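Local coordinates for protein 303aa long hypothetical esterase (Sulfolobus tokodaii, PDB 3AIN) that probably hydrolyses carboxylic esters as a thermostable carboxylesterase of the hormone-sensitive lipase-like group, built on the alpha/beta hydrolase fold, at residues V127-L131 / V141-F145; A132-P138 / Q228-R232; N174-V178 / F240-P244. The protein carries 1 engineered substitution. All blocks are in the same frame, centred on the assembly; numbering follows the deposited sequence.

Contact 1: residues V127-L131 / V141-F145; sequences VDYRL and VVDSF
Asp143 and Arg130 meet in a side-on salt bridge, the arginine using NE and NH2 against both carboxylate oxygens. Arg130 NE reaches Asp143 OD2 over 2.9 Å, almost straight at 164° and within the guanidinium plane. Arg130 NH2 comes to Asp143 OD1 at 2.9 Å from above the carboxylate plane, the two flat groups being 29° apart. The bend at chi3 (-63°) brings NE and NH2 edge-on to the carboxylate; NH2 also pairs with Glu74.

Backbone and water bonds converge on the same carboxylate. Arg130 N donates to Asp143 OD2 at 2.8 Å on the anti side, while NE uses the syn side, and a water bridges OD2 to Asp128 O. A short acidic side chain suits this place: it can take a main-chain N-H and a guanidinium together. Within this protein's alpha/beta hydrolase fold the bonds tie the loop after strand 123-127 to helix 139-153.

Van der Waals packing completes the contact. Tyr129 CB rests 3.8 Å from Asp143 CB, and Ser144 OG, hydrogen-bonded to Ala140 O, sits 3.9 Å from Tyr129 CB. The tyrosine ring runs on into the core, where its OH bonds to His97 O.

Contact 2: residues A132-P138 / Q228-R232; sequences APENKFP and QQYLR. With PO4 (phosphate ion), chain G.
Phe137 sets its ring edge against the face of Tyr230, an offset edge-to-face pair with centroids 5.4 Å apart and planes at 81°. The contact joins two parts of the alpha/beta hydrolase fold: the loop between strand 123-127 and helix 139-153, and the C-terminal end of helix 220-230, which probably belongs to the cap region, as in relatives of the hormone-sensitive lipase group. Phe137 CB adds a CH-pi contact, 3.8 Å from the Tyr230 ring centroid, and with CG anti to the backbone N (chi1 176°) Phe137 CD1 is placed 3.5 Å from Tyr230 OH. Aromatic residues suit both places, one offering a face and the other an edge.

The backbone draws the pair together, for Phe137 N donates to Tyr230 O at 2.8 Å. Beside this bond Lys136 lies at the helix end. Its chain folds at chi2, so that NZ bonds to Gln229 O at 2.9 Å, from above the carbonyl plane, and to Leu231 O at 3.0 Å. A long cationic chain fits here: Gln229 O is in the last turn, where carbonyls lack following N-H groups and carry negative partial charge, and Leu231 O lies just beyond it.

Farther out, cis peptide bonds before Pro133 and Pro138 shape the loop. Pro138 covers one face of the Phe137 ring with CB, and occupies the N-cap position of helix 139-153. Ala132, small enough to fit close to the helix, places CB 3.6 Å from Tyr230 CA. Arg232 runs past Phe137 O, is paired through NH2 with Asp236, and reaches a phosphate edge-on: NH1 donates to O2 and NH2 to O3, each at 2.8 Å.

Contact 3: residues N174-V178 / F240-P244; sequences NLAAV and FRFSP. With PO4 (phosphate ion), chain G.
Phosphate oxygen O3 is gripped by two arginines, Arg232 and Arg241, the second of which rests CB and CG against Val178: Arg241 NH2 donates to O3 over 2.8 Å. Arg241 NH1 donates to phosphate O4 at 3.0 Å, while the bond from NH2 to O4, at 3.2 Å, is weak. The anion meets the guanidinium at its edge and in its plane. A bend at chi3 (-58°) turns the group outward to the ion while the aliphatic part of the chain stays beside the helix. Asp239 pairs with NH2 as well, which probably steadies the group's rotation. Replacing this arginine by alanine is likely to leave the phosphate without two of its donor groups, deprive Asp239 of this cationic partner and remove the contact of CG with Val178 CG1.

Towards the interior the contact is mainly apolar. Val178 fits because its branched end serves two partners: CG1 packs 4.1 Å from Arg241 CB, and CG2 lies 3.4 Å from Arg241 O and 3.9 Å from Pro244 CB. With no side chain beyond CB, Ala177 admits the proline ring, its CB lying 4.2 Å from Pro244 CG. Asn174 extends from the preceding turn toward the loop at Phe242 and Pro244, and Phe240 leans on later turns of the same helix at Ile181 and Lys185.

Helix 171-185 begins within a GxSxG sequence (Gly168, Ser170, Gly172), just after Ser170, the presumed nucleophile on the strained strand-to-helix turn of a nucleophile elbow; the arrangement is thus the packing of a connecting loop on the helix behind that elbow in an alpha/beta hydrolase.

The three contacts form one continuous region, their centres 12 to 14 Å apart. Helix 139-153 mediates much of it: Val141 of contact 1 sets CG2 3.6 Å from Tyr230 OH of contact 2 and 3.5 Å from Arg241 O of contact 3. Tyr129 CE2 lies 3.5 Å from Leu175 CD1, joining contact 1 to the helix behind the presumed nucleophile elbow. Between contacts 2 and 3, Phe137 CE1 comes within 3.6 Å of Arg241 O and Leu231 CD2 within 3.7 Å of Phe242 CD1. Both also share the phosphate, probably from the crystallisation liquor, which Arg232 and Arg241 clasp together through O3.

Contact 1: residues V127-L131 / V141-F145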
ATOM      1  N   VAL A 127      22.998   1.780  -7.201  1.00 11.81           N
ATOM      2  CA  VAL A 127      24.276   1.056  -7.373  1.00 11.61           C
ATOM      3  C   VAL A 127      24.383   0.413  -8.774  1.00 13.61           C
ATOM      4  O   VAL A 127      23.472  -0.291  -9.217  1.00 13.92           O
ATOM      5  CB  VAL A 127      24.405  -0.024  -6.257  1.00 10.62           C
ATOM      6  CG1 VAL A 127      25.636  -0.892  -6.462  1.00 12.17           C
ATOM      7  CG2 VAL A 127      24.407   0.654  -4.914  1.00 13.50           C
ATOM      8  N   ASP A 128      25.504   0.647  -9.469  1.00 11.53           N
ATOM      9  CA  ASP A 128      25.732   0.054 -10.801  1.00 12.68           C
ATOM     10  C   ASP A 128      26.544  -1.244 -10.624  1.00 17.17           C
ATOM     11  O   ASP A 128      27.778  -1.275 -10.806  1.00 14.74           O
ATOM     12  CB  ASP A 128      26.480   1.043 -11.719  1.00 14.49           C
ATOM     13  CG  ASP A 128      25.792   1.270 -13.084  1.00 32.07           C
ATOM     14  OD1 ASP A 128      24.647   0.823 -13.312  1.00 27.27           O
ATOM     15  OD2 ASP A 128      26.354   2.042 -13.899  1.00 28.99           O
ATOM     16  N   TYR A 129      25.885  -2.254 -10.069  1.00 14.01           N
ATOM     17  CA  TYR A 129      26.545  -3.542  -9.843  1.00 14.79           C
ATOM     18  C   TYR A 129      26.907  -4.201 -11.186  1.00 12.73           C
ATOM     19  O   TYR A 129      26.263  -3.965 -12.212  1.00 13.90           O
ATOM     20  CB  TYR A 129      25.662  -4.463  -8.981  1.00 10.99           C
ATOM     21  CG  TYR A 129      24.279  -4.733  -9.571  1.00 11.33           C
ATOM     22  CD1 TYR A 129      24.091  -5.719 -10.549  1.00 15.15           C
ATOM     23  CD2 TYR A 129      23.164  -3.965  -9.189  1.00 10.37           C
ATOM     24  CE1 TYR A 129      22.802  -6.013 -11.059  1.00 10.75           C
ATOM     25  CE2 TYR A 129      21.862  -4.264  -9.692  1.00 11.60           C
ATOM     26  CZ  TYR A 129      21.729  -5.241 -10.678  1.00 13.74           C
ATOM     27  OH  TYR A 129      20.488  -5.557 -11.172  1.00 10.76           O
ATOM     28  N   ARG A 130      27.915  -5.079 -11.182  1.00 12.46           N
ATOM     29  CA  ARG A 130      28.303  -5.729 -12.443  1.00 11.55           C
ATOM     30  C   ARG A 130      27.203  -6.628 -13.008  1.00 14.80           C
ATOM     31  O   ARG A 130      26.576  -7.396 -12.267  1.00 15.39           O
ATOM     32  CB  ARG A 130      29.573  -6.576 -12.224  1.00 13.20           C
ATOM     33  CG  ARG A 130      30.880  -5.760 -12.304  1.00 16.18           C
ATOM     34  CD  ARG A 130      32.095  -6.589 -11.788  1.00 16.97           C
ATOM     35  NE  ARG A 130      31.955  -6.947 -10.385  1.00 17.97           N
ATOM     36  CZ  ARG A 130      32.584  -7.960  -9.795  1.00 17.53           C
ATOM     37  NH1 ARG A 130      33.496  -8.659 -10.469  1.00 20.81           N
ATOM     38  NH2 ARG A 130      32.346  -8.240  -8.533  1.00 19.19           N
ATOM     39  N   LEU A 131      27.080  -6.633 -14.336  1.00 12.90           N
ATOM     40  CA  LEU A 131      26.031  -7.402 -15.017  1.00 14.30           C
ATOM     41  C   LEU A 131      26.556  -8.699 -15.646  1.00 15.80           C
ATOM     42  O   LEU A 131      27.666  -8.741 -16.204  1.00 16.02           O
ATOM     43  CB  LEU A 131      25.329  -6.545 -16.076  1.00 15.23           C
ATOM     44  CG  LEU A 131      24.707  -5.248 -15.523  1.00 15.53           C
ATOM     45  CD1 LEU A 131      24.261  -4.295 -16.634  1.00 17.66           C
ATOM     46  CD2 LEU A 131      23.542  -5.600 -14.601  1.00 15.44           C
ATOM     47  N   VAL A 141      26.101  -9.815  -6.537  1.00 11.78           N
ATOM     48  CA  VAL A 141      25.953  -9.895  -5.090  1.00 10.96           C
ATOM     49  C   VAL A 141      27.158  -9.278  -4.378  1.00 12.52           C
ATOM     50  O   VAL A 141      27.010  -8.548  -3.382  1.00 14.10           O
ATOM     51  CB  VAL A 141      25.802 -11.365  -4.658  1.00 10.93           C
ATOM     52  CG1 VAL A 141      25.785 -11.485  -3.133  1.00 12.48           C
ATOM     53  CG2 VAL A 141      24.531 -11.925  -5.262  1.00 14.26           C
ATOM     54  N   VAL A 142      28.351  -9.624  -4.854  1.00 12.49           N
ATOM     55  CA  VAL A 142      29.560  -9.068  -4.254  1.00 15.42           C
ATOM     56  C   VAL A 142      29.516  -7.531  -4.312  1.00 13.27           C
ATOM     57  O   VAL A 142      29.767  -6.863  -3.315  1.00 15.64           O
ATOM     58  CB  VAL A 142      30.829  -9.585  -4.966  1.00 16.09           C
ATOM     59  CG1 VAL A 142      32.072  -8.802  -4.489  1.00 17.34           C
ATOM     60  CG2 VAL A 142      31.027 -11.083  -4.700  1.00 18.50           C
ATOM     61  N   ASP A 143      29.252  -6.979  -5.502  1.00 13.21           N
ATOM     62  CA  ASP A 143      29.139  -5.530  -5.641  1.00 12.73           C
ATOM     63  C   ASP A 143      28.036  -4.934  -4.767  1.00 13.68           C
ATOM     64  O   ASP A 143      28.196  -3.857  -4.190  1.00 12.01           O
ATOM     65  CB  ASP A 143      28.894  -5.130  -7.095  1.00 12.92           C
ATOM     66  CG  ASP A 143      30.083  -5.396  -7.980  1.00 18.53           C
ATOM     67  OD1 ASP A 143      31.111  -5.883  -7.477  1.00 17.22           O
ATOM     68  OD2 ASP A 143      29.952  -5.179  -9.201  1.00 17.02           O
ATOM     69  N   SER A 144      26.871  -5.573  -4.749  1.00 14.81           N
ATOM     70  CA  SER A 144      25.763  -5.027  -3.961  1.00 10.98           C
ATOM     71  C   SER A 144      26.071  -4.958  -2.482  1.00 12.76           C
ATOM     72  O   SER A 144      25.773  -3.954  -1.828  1.00 12.59           O
ATOM     73  CB  SER A 144      24.466  -5.807  -4.232  1.00  9.60           C
ATOM     74  OG  SER A 144      24.112  -5.696  -5.620  1.00 10.84           O
ATOM     75  N   PHE A 145      26.728  -5.997  -1.961  1.00 12.76           N
ATOM     76  CA  PHE A 145      27.062  -6.026  -0.538  1.00 14.16           C
ATOM     77  C   PHE A 145      28.215  -5.045  -0.276  1.00 13.45           C
ATOM     78  O   PHE A 145      28.209  -4.338   0.717  1.00 15.60           O
ATOM     79  CB  PHE A 145      27.492  -7.435  -0.116  1.00 13.70           C
ATOM     80  CG  PHE A 145      27.831  -7.541   1.327  1.00 16.96           C
ATOM     81  CD1 PHE A 145      26.894  -7.172   2.279  1.00 21.13           C
ATOM     82  CD2 PHE A 145      29.160  -7.599   1.706  1.00 21.71           C
ATOM     83  CE1 PHE A 145      27.236  -7.132   3.633  1.00 24.17           C
ATOM     84  CE2 PHE A 145      29.501  -7.631   3.057  1.00 32.34           C
ATOM     85  CZ  PHE A 145      28.545  -7.344   4.013  1.00 30.72           C
TER
HETATM   86  O   HOH W   1      30.230  -2.612 -10.204  1.00 18.75           O

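Contact 2: residues A132-P138 / Q228-R232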
ATOM      1  N   ALA A 132      25.664  -9.684 -15.728  1.00 14.35           N
ATOM      2  CA  ALA A 132      25.858 -10.866 -16.565  1.00 14.85           C
ATOM      3  C   ALA A 132      25.429 -10.568 -18.001  1.00 14.48           C
ATOM      4  O   ALA A 132      24.633  -9.657 -18.226  1.00 14.93           O
ATOM      5  CB  ALA A 132      25.012 -12.038 -15.981  1.00 13.89           C
ATOM      6  N   PRO A 133      25.862 -11.402 -18.976  1.00 17.25           N
ATOM      7  CA  PRO A 133      26.735 -12.569 -18.825  1.00 18.00           C
ATOM      8  C   PRO A 133      28.228 -12.229 -18.698  1.00 20.50           C
ATOM      9  O   PRO A 133      29.043 -13.121 -18.395  1.00 16.89           O
ATOM     10  CB  PRO A 133      26.481 -13.362 -20.118  1.00 17.76           C
ATOM     11  CG  PRO A 133      26.189 -12.309 -21.136  1.00 20.39           C
ATOM     12  CD  PRO A 133      25.402 -11.240 -20.371  1.00 17.52           C
ATOM     13  N   GLU A 134      28.592 -10.958 -18.893  1.00 19.08           N
ATOM     14  CA  GLU A 134      30.007 -10.549 -18.753  1.00 21.79           C
ATOM     15  C   GLU A 134      30.572 -10.907 -17.376  1.00 20.79           C
ATOM     16  O   GLU A 134      31.728 -11.340 -17.238  1.00 19.36           O
ATOM     17  CB  GLU A 134      30.169  -9.036 -18.998  1.00 20.50           C
ATOM     18  CG  GLU A 134      29.924  -8.600 -20.426  1.00 25.51           C
ATOM     19  CD  GLU A 134      28.452  -8.325 -20.719  1.00 37.77           C
ATOM     20  OE1 GLU A 134      27.621  -8.549 -19.808  1.00 25.24           O
ATOM     21  OE2 GLU A 134      28.110  -8.146 -21.915  1.00 34.28           O
ATOM     22  N   ASN A 135      29.771 -10.669 -16.339  1.00 16.61           N
ATOM     23  CA  ASN A 135      30.188 -10.939 -14.978  1.00 15.89           C
ATOM     24  C   ASN A 135      29.173 -11.880 -14.348  1.00 18.50           C
ATOM     25  O   ASN A 135      28.051 -11.478 -14.074  1.00 17.36           O
ATOM     26  CB  ASN A 135      30.245  -9.632 -14.176  1.00 16.79           C
ATOM     27  CG  ASN A 135      31.112  -8.578 -14.847  1.00 23.45           C
ATOM     28  OD1 ASN A 135      32.331  -8.604 -14.711  1.00 21.95           O
ATOM     29  ND2 ASN A 135      30.496  -7.729 -15.677  1.00 21.96           N
ATOM     30  N   LYS A 136      29.532 -13.159 -14.239  1.00 17.01           N
ATOM     31  CA  LYS A 136      28.613 -14.181 -13.718  1.00 14.90           C
ATOM     32  C   LYS A 136      28.352 -13.986 -12.226  1.00 17.37           C
ATOM     33  O   LYS A 136      29.161 -13.405 -11.516  1.00 15.99           O
ATOM     34  CB  LYS A 136      29.237 -15.570 -13.944  1.00 17.63           C
ATOM     35  CG  LYS A 136      29.306 -15.977 -15.409  1.00 26.12           C
ATOM     36  CD  LYS A 136      28.201 -16.964 -15.704  1.00 29.06           C
ATOM     37  CE  LYS A 136      28.061 -17.281 -17.167  1.00 32.03           C
ATOM     38  NZ  LYS A 136      26.669 -17.769 -17.406  1.00 23.00           N
ATOM     39  N   PHE A 137      27.237 -14.539 -11.737  1.00 13.65           N
ATOM     40  CA  PHE A 137      27.086 -14.775 -10.306  1.00 13.99           C
ATOM     41  C   PHE A 137      28.440 -15.250  -9.751  1.00 14.75           C
ATOM     42  O   PHE A 137      29.065 -16.121 -10.349  1.00 17.72           O
ATOM     43  CB  PHE A 137      25.989 -15.849 -10.120  1.00 11.65           C
ATOM     44  CG  PHE A 137      25.788 -16.275  -8.697  1.00 14.09           C
ATOM     45  CD1 PHE A 137      24.945 -15.557  -7.858  1.00 13.40           C
ATOM     46  CD2 PHE A 137      26.423 -17.411  -8.198  1.00 15.67           C
ATOM     47  CE1 PHE A 137      24.742 -15.940  -6.546  1.00 14.12           C
ATOM     48  CE2 PHE A 137      26.216 -17.819  -6.883  1.00 15.60           C
ATOM     49  CZ  PHE A 137      25.374 -17.100  -6.054  1.00 16.96           C
ATOM     50  N   PRO A 138      28.830 -14.792  -8.545  1.00 14.46           N
ATOM     51  CA  PRO A 138      28.105 -13.881  -7.670  1.00 13.06           C
ATOM     52  C   PRO A 138      28.541 -12.422  -7.787  1.00 11.43           C
ATOM     53  O   PRO A 138      28.396 -11.679  -6.822  1.00 13.90           O
ATOM     54  CB  PRO A 138      28.476 -14.373  -6.279  1.00 13.44           C
ATOM     55  CG  PRO A 138      29.912 -14.883  -6.449  1.00 16.03           C
ATOM     56  CD  PRO A 138      30.019 -15.367  -7.881  1.00 16.87           C
ATOM     57  N   GLN A 228      20.302 -18.502 -17.159  1.00 15.66           N
ATOM     58  CA  GLN A 228      21.416 -19.040 -17.917  1.00 16.55           C
ATOM     59  C   GLN A 228      22.561 -18.036 -18.042  1.00 17.27           C
ATOM     60  O   GLN A 228      23.729 -18.412 -17.976  1.00 17.58           O
ATOM     61  CB  GLN A 228      20.945 -19.460 -19.312  1.00 16.17           C
ATOM     62  CG  GLN A 228      20.078 -20.695 -19.293  1.00 19.25           C
ATOM     63  CD  GLN A 228      19.656 -21.118 -20.688  1.00 32.07           C
ATOM     64  OE1 GLN A 228      19.659 -20.311 -21.612  1.00 27.56           O
ATOM     65  NE2 GLN A 228      19.176 -22.350 -20.813  1.00 40.60           N
ATOM     66  N   GLN A 229      22.233 -16.758 -18.213  1.00 16.69           N
ATOM     67  CA  GLN A 229      23.273 -15.732 -18.361  1.00 15.37           C
ATOM     68  C   GLN A 229      23.989 -15.524 -17.029  1.00 15.22           C
ATOM     69  O   GLN A 229      25.194 -15.290 -16.980  1.00 14.31           O
ATOM     70  CB  GLN A 229      22.659 -14.395 -18.808  1.00 14.21           C
ATOM     71  CG  GLN A 229      21.809 -14.452 -20.061  1.00 16.56           C
ATOM     72  CD  GLN A 229      22.502 -15.183 -21.166  1.00 25.36           C
ATOM     73  OE1 GLN A 229      23.673 -14.912 -21.455  1.00 22.32           O
ATOM     74  NE2 GLN A 229      21.866 -16.230 -21.656  1.00 23.61           N
ATOM     75  N   TYR A 230      23.217 -15.525 -15.941  1.00 11.62           N
ATOM     76  CA  TYR A 230      23.741 -15.149 -14.629  1.00 12.45           C
ATOM     77  C   TYR A 230      24.516 -16.268 -13.931  1.00 14.27           C
ATOM     78  O   TYR A 230      25.599 -16.026 -13.380  1.00 14.20           O
ATOM     79  CB  TYR A 230      22.553 -14.677 -13.762  1.00 11.60           C
ATOM     80  CG  TYR A 230      22.886 -14.168 -12.384  1.00 12.59           C
ATOM     81  CD1 TYR A 230      23.918 -13.255 -12.165  1.00 11.37           C
ATOM     82  CD2 TYR A 230      22.099 -14.534 -11.297  1.00 13.53           C
ATOM     83  CE1 TYR A 230      24.117 -12.669 -10.913  1.00 13.71           C
ATOM     84  CE2 TYR A 230      22.316 -13.976 -10.045  1.00 10.89           C
ATOM     85  CZ  TYR A 230      23.286 -12.997  -9.878  1.00 10.90           C
ATOM     86  OH  TYR A 230      23.487 -12.447  -8.638  1.00 11.28           O
ATOM     87  N   LEU A 231      23.931 -17.468 -13.855  1.00 13.36           N
ATOM     88  CA  LEU A 231      24.516 -18.517 -13.025  1.00 14.81           C
ATOM     89  C   LEU A 231      25.717 -19.205 -13.691  1.00 15.11           C
ATOM     90  O   LEU A 231      25.807 -19.224 -14.916  1.00 16.30           O
ATOM     91  CB  LEU A 231      23.466 -19.563 -12.668  1.00 14.59           C
ATOM     92  CG  LEU A 231      22.304 -18.984 -11.847  1.00 13.90           C
ATOM     93  CD1 LEU A 231      21.433 -20.134 -11.412  1.00 18.00           C
ATOM     94  CD2 LEU A 231      22.814 -18.228 -10.641  1.00 15.66           C
ATOM     95  N   ARG A 232      26.606 -19.776 -12.871  1.00 15.27           N
ATOM     96  CA  ARG A 232      27.789 -20.502 -13.375  1.00 17.07           C
ATOM     97  C   ARG A 232      27.492 -21.966 -13.596  1.00 20.44           C
ATOM     98  O   ARG A 232      27.921 -22.562 -14.579  1.00 17.44           O
ATOM     99  CB  ARG A 232      28.956 -20.393 -12.405  1.00 18.87           C
ATOM    100  CG  ARG A 232      29.363 -18.968 -12.091  1.00 21.98           C
ATOM    101  CD  ARG A 232      30.256 -18.934 -10.887  1.00 23.54           C
ATOM    102  NE  ARG A 232      29.623 -19.459  -9.684  1.00 19.25           N
ATOM    103  CZ  ARG A 232      30.139 -19.329  -8.476  1.00 25.48           C
ATOM    104  NH1 ARG A 232      31.345 -18.783  -8.327  1.00 26.57           N
ATOM    105  NH2 ARG A 232      29.481 -19.774  -7.420  1.00 21.40           N
TER
HETATM  106  P   PO4 G 306      32.033 -18.176  -4.735  1.00 46.44           P
HETATM  107  O1  PO4 G 306      33.004 -19.136  -4.078  1.00 59.42           O
HETATM  108  O2  PO4 G 306      32.648 -17.719  -6.041  1.00 44.02           O
HETATM  109  O3  PO4 G 306      30.743 -18.909  -5.023  1.00 41.49           O
HETATM  110  O4  PO4 G 306      31.792 -17.001  -3.805  1.00 36.97           O

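Contact 3: residues N174-V178 / F240-P244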
ATOM      1  N   ASN A 174      15.933  -9.197  -5.293  1.00  9.10           N
ATOM      2  CA  ASN A 174      16.799 -10.307  -4.944  1.00 10.45           C
ATOM      3  C   ASN A 174      18.089  -9.786  -4.308  1.00 12.46           C
ATOM      4  O   ASN A 174      18.483 -10.221  -3.219  1.00 10.45           O
ATOM      5  CB  ASN A 174      17.126 -11.129  -6.212  1.00 10.22           C
ATOM      6  CG  ASN A 174      18.104 -12.255  -5.933  1.00 11.31           C
ATOM      7  OD1 ASN A 174      17.703 -13.425  -5.758  1.00 15.17           O
ATOM      8  ND2 ASN A 174      19.372 -11.928  -5.903  1.00  8.70           N
ATOM      9  N   LEU A 175      18.720  -8.802  -4.949  1.00  9.37           N
ATOM     10  CA  LEU A 175      19.999  -8.306  -4.366  1.00  9.59           C
ATOM     11  C   LEU A 175      19.821  -7.592  -3.023  1.00 11.22           C
ATOM     12  O   LEU A 175      20.683  -7.691  -2.143  1.00 12.35           O
ATOM     13  CB  LEU A 175      20.730  -7.401  -5.378  1.00 10.27           C
ATOM     14  CG  LEU A 175      21.096  -8.156  -6.651  1.00 12.17           C
ATOM     15  CD1 LEU A 175      21.521  -7.160  -7.742  1.00 11.20           C
ATOM     16  CD2 LEU A 175      22.224  -9.181  -6.386  1.00 12.58           C
ATOM     17  N   ALA A 176      18.747  -6.819  -2.875  1.00  8.95           N
ATOM     18  CA  ALA A 176      18.464  -6.185  -1.590  1.00 10.74           C
ATOM     19  C   ALA A 176      18.282  -7.241  -0.535  1.00 13.07           C
ATOM     20  O   ALA A 176      18.852  -7.109   0.569  1.00 10.81           O
ATOM     21  CB  ALA A 176      17.209  -5.292  -1.662  1.00 11.33           C
ATOM     22  N   ALA A 177      17.530  -8.294  -0.870  1.00 10.34           N
ATOM     23  CA  ALA A 177      17.263  -9.356   0.117  1.00 10.40           C
ATOM     24  C   ALA A 177      18.564 -10.063   0.532  1.00 12.21           C
ATOM     25  O   ALA A 177      18.799 -10.289   1.715  1.00 10.77           O
ATOM     26  CB  ALA A 177      16.241 -10.347  -0.391  1.00 10.01           C
ATOM     27  N   VAL A 178      19.392 -10.387  -0.443  1.00  9.72           N
ATOM     28  CA  VAL A 178      20.656 -11.098  -0.201  1.00 11.89           C
ATOM     29  C   VAL A 178      21.623 -10.215   0.575  1.00 13.84           C
ATOM     30  O   VAL A 178      22.248 -10.663   1.560  1.00 13.30           O
ATOM     31  CB  VAL A 178      21.268 -11.561  -1.541  1.00  9.65           C
ATOM     32  CG1 VAL A 178      22.693 -12.090  -1.354  1.00 11.19           C
ATOM     33  CG2 VAL A 178      20.371 -12.637  -2.158  1.00 11.09           C
ATOM     34  N   PHE A 240      22.173 -19.638  -1.232  1.00 12.74           N
ATOM     35  CA  PHE A 240      21.241 -18.613  -0.742  1.00 11.73           C
ATOM     36  C   PHE A 240      21.477 -17.266  -1.386  1.00 11.65           C
ATOM     37  O   PHE A 240      20.583 -16.420  -1.359  1.00 11.36           O
ATOM     38  CB  PHE A 240      21.238 -18.490   0.800  1.00 14.00           C
ATOM     39  CG  PHE A 240      22.427 -17.742   1.367  1.00 12.49           C
ATOM     40  CD1 PHE A 240      22.393 -16.354   1.510  1.00 16.80           C
ATOM     41  CD2 PHE A 240      23.605 -18.421   1.684  1.00 18.21           C
ATOM     42  CE1 PHE A 240      23.498 -15.664   2.023  1.00 19.18           C
ATOM     43  CE2 PHE A 240      24.733 -17.719   2.114  1.00 19.38           C
ATOM     44  CZ  PHE A 240      24.677 -16.331   2.254  1.00 18.31           C
ATOM     45  N   ARG A 241      22.696 -17.038  -1.896  1.00  9.76           N
ATOM     46  CA  ARG A 241      22.979 -15.739  -2.514  1.00 11.30           C
ATOM     47  C   ARG A 241      22.262 -15.577  -3.847  1.00 13.41           C
ATOM     48  O   ARG A 241      22.234 -14.460  -4.411  1.00 12.58           O
ATOM     49  CB  ARG A 241      24.489 -15.487  -2.662  1.00 13.54           C
ATOM     50  CG  ARG A 241      25.222 -15.390  -1.337  1.00 15.58           C
ATOM     51  CD  ARG A 241      26.735 -15.348  -1.555  1.00 16.89           C
ATOM     52  NE  ARG A 241      27.183 -16.541  -2.274  1.00 15.43           N
ATOM     53  CZ  ARG A 241      28.395 -16.700  -2.791  1.00 17.10           C
ATOM     54  NH1 ARG A 241      29.290 -15.715  -2.717  1.00 17.02           N
ATOM     55  NH2 ARG A 241      28.675 -17.801  -3.471  1.00 18.63           N
ATOM     56  N   PHE A 242      21.800 -16.692  -4.412  1.00 11.62           N
ATOM     57  CA  PHE A 242      20.924 -16.648  -5.594  1.00 10.76           C
ATOM     58  C   PHE A 242      19.469 -16.780  -5.157  1.00 14.30           C
ATOM     59  O   PHE A 242      18.599 -16.086  -5.672  1.00 11.35           O
ATOM     60  CB  PHE A 242      21.257 -17.784  -6.591  1.00 10.99           C
ATOM     61  CG  PHE A 242      20.314 -17.852  -7.798  1.00 14.03           C
ATOM     62  CD1 PHE A 242      20.083 -16.732  -8.584  1.00 15.38           C
ATOM     63  CD2 PHE A 242      19.588 -19.009  -8.074  1.00 13.72           C
ATOM     64  CE1 PHE A 242      19.187 -16.773  -9.654  1.00 15.65           C
ATOM     65  CE2 PHE A 242      18.659 -19.047  -9.143  1.00 12.72           C
ATOM     66  CZ  PHE A 242      18.519 -17.953  -9.960  1.00 13.67           C
ATOM     67  N   SER A 243      19.188 -17.770  -4.310  1.00 11.90           N
ATOM     68  CA  SER A 243      17.815 -17.984  -3.814  1.00 10.17           C
ATOM     69  C   SER A 243      17.735 -17.692  -2.319  1.00 10.34           C
ATOM     70  O   SER A 243      17.890 -18.593  -1.526  1.00 10.93           O
ATOM     71  CB  SER A 243      17.393 -19.449  -4.041  1.00 13.38           C
ATOM     72  OG  SER A 243      17.307 -19.759  -5.423  1.00 12.58           O
ATOM     73  N   PRO A 244      17.448 -16.442  -1.935  1.00 11.42           N
ATOM     74  CA  PRO A 244      17.541 -16.079  -0.527  1.00 11.71           C
ATOM     75  C   PRO A 244      16.481 -16.773   0.324  1.00 12.49           C
ATOM     76  O   PRO A 244      16.623 -16.830   1.544  1.00 12.38           O
ATOM     77  CB  PRO A 244      17.363 -14.543  -0.527  1.00 11.90           C
ATOM     78  CG  PRO A 244      16.758 -14.228  -1.896  1.00 11.30           C
ATOM     79  CD  PRO A 244      17.410 -15.248  -2.805  1.00 11.32           C
TER
HETATM   80  P   PO4 G 306      32.033 -18.176  -4.735  1.00 46.44           P
HETATM   81  O1  PO4 G 306      33.004 -19.136  -4.078  1.00 59.42           O
HETATM   82  O2  PO4 G 306      32.648 -17.719  -6.041  1.00 44.02           O
HETATM   83  O3  PO4 G 306      30.743 -18.909  -5.023  1.00 41.49           O
HETATM   84  O4  PO4 G 306      31.792 -17.001  -3.805  1.00 36.97           O